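Local atomic coordinates of Uly1 (Catenovulum maritimum, PDB entry 7DRQ), a protein that probably cleaves ulvan, an algal cell-wall polysaccharide, as a polysaccharide lyase of family 24, and binds calcium ions. Residues P330-L334 with Q364-W368. Numbering follows the deposited sequence.
Sequences PGDLL and QTNEW
Residues 330-333 form a short 3-10 turn, evidenced by i to i+3 hydrogen bonds from Leu-333 N to Pro-330 O (2.9 Å) and Leu-334 N to Gly-331 O (3.1 Å). The turn packs on residues 364-368 of strand 359-369; the register is given by CA separations of 6.5 Å for Pro-330 to Thr-365 and 7.2 Å for Leu-334 to Glu-367.

Van der Waals contacts account for the join. Thr-365 (chi1 m) points toward the turn: its OG1 lies 3.3 Å from Pro-330 CB and 3.9 Å from Leu-333 CD1, its CG2 3.9 Å from Leu-334 CD1. Leu-334 (m, t) also sets CD1 against the strand backbone, 3.6 Å from both Asn-366 O and Glu-367 N, and 3.9 Å from Glu-367 CB.

Two polar groups hydrogen-bond beyond the pair: Glu-367 OE2 with Gln-342 NE2, Gly-331 O with Arg-286 NH2. The linker between successive sheets thus covers residues 365-367 in the second, consistent with a beta-propeller fold. Without hydrogen bonds across the 241 Å² interface, cohesion depends on shape fit of Pro and Leu carbons against Thr-365 and strand backbone.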
# COMPACT_ATOMS: atom_id res chain seq x y z
N PRO A 330 -6.78 -14.93 15.46
CA PRO A 330 -7.47 -13.81 16.14
C PRO A 330 -8.88 -14.17 16.63
O PRO A 330 -9.39 -13.50 17.54
CB PRO A 330 -7.52 -12.71 15.08
CG PRO A 330 -6.46 -13.06 14.09
CD PRO A 330 -6.31 -14.56 14.11
N GLY A 331 -9.51 -15.19 16.05
CA GLY A 331 -10.79 -15.66 16.58
C GLY A 331 -10.70 -16.04 18.05
O GLY A 331 -11.69 -15.92 18.79
N ASP A 332 -9.52 -16.50 18.50
CA ASP A 332 -9.28 -16.81 19.88
C ASP A 332 -9.55 -15.62 20.79
O ASP A 332 -9.79 -15.83 21.99
CB ASP A 332 -7.81 -17.22 20.06
CG ASP A 332 -7.50 -18.44 19.31
OD1 ASP A 332 -8.48 -18.98 18.70
OD2 ASP A 332 -6.41 -19.07 19.46
N LEU A 333 -9.38 -14.40 20.30
CA LEU A 333 -9.56 -13.21 21.12
C LEU A 333 -11.02 -12.96 21.48
O LEU A 333 -11.31 -12.17 22.38
CB LEU A 333 -8.98 -12.00 20.39
CG LEU A 333 -7.53 -12.16 19.92
CD1 LEU A 333 -7.09 -10.95 19.10
CD2 LEU A 333 -6.59 -12.39 21.10
N LEU A 334 -11.95 -13.60 20.77
CA LEU A 334 -13.38 -13.55 21.07
C LEU A 334 -13.85 -15.00 21.11
O LEU A 334 -14.58 -15.46 20.23
CB LEU A 334 -14.14 -12.74 20.02
CG LEU A 334 -13.73 -11.28 19.90
CD1 LEU A 334 -14.22 -10.68 18.60
CD2 LEU A 334 -14.30 -10.49 21.09
N GLN A 364 -6.76 -5.86 14.38
CA GLN A 364 -8.01 -5.42 14.98
C GLN A 364 -9.05 -6.50 14.73
O GLN A 364 -9.33 -6.85 13.58
CB GLN A 364 -8.49 -4.09 14.41
CG GLN A 364 -9.73 -3.59 15.15
CD GLN A 364 -10.30 -2.31 14.57
OE1 GLN A 364 -9.62 -1.57 13.86
NE2 GLN A 364 -11.57 -2.04 14.90
N THR A 365 -9.62 -7.02 15.81
CA THR A 365 -10.59 -8.11 15.74
C THR A 365 -11.88 -7.63 16.39
O THR A 365 -11.90 -7.36 17.59
CB THR A 365 -10.04 -9.35 16.45
OG1 THR A 365 -8.80 -9.74 15.83
CG2 THR A 365 -11.04 -10.54 16.37
N ASN A 366 -12.95 -7.53 15.60
CA ASN A 366 -14.19 -6.94 16.09
C ASN A 366 -15.24 -8.01 16.34
O ASN A 366 -15.33 -9.00 15.60
CB ASN A 366 -14.74 -5.92 15.09
CG ASN A 366 -13.75 -4.82 14.80
OD1 ASN A 366 -13.11 -4.30 15.71
ND2 ASN A 366 -13.62 -4.46 13.54
N GLU A 367 -16.05 -7.80 17.38
CA GLU A 367 -17.24 -8.62 17.60
C GLU A 367 -18.42 -8.01 16.87
O GLU A 367 -18.69 -6.81 17.01
CB GLU A 367 -17.55 -8.77 19.09
CG GLU A 367 -18.68 -9.79 19.33
CD GLU A 367 -18.87 -10.14 20.79
OE1 GLU A 367 -18.21 -9.51 21.63
OE2 GLU A 367 -19.68 -11.06 21.09
N TRP A 368 -19.14 -8.83 16.11
CA TRP A 368 -20.14 -8.36 15.15
C TRP A 368 -21.47 -9.03 15.49
O TRP A 368 -21.64 -10.23 15.25
CB TRP A 368 -19.68 -8.69 13.73
CG TRP A 368 -20.59 -8.33 12.60
CD1 TRP A 368 -21.49 -9.14 11.98
CD2 TRP A 368 -20.64 -7.07 11.91
NE1 TRP A 368 -22.13 -8.46 10.97
CE2 TRP A 368 -21.62 -7.19 10.90
CE3 TRP A 368 -19.98 -5.85 12.06
CZ2 TRP A 368 -21.95 -6.14 10.05
CZ3 TRP A 368 -20.30 -4.81 11.22
CH2 TRP A 368 -21.28 -4.96 10.22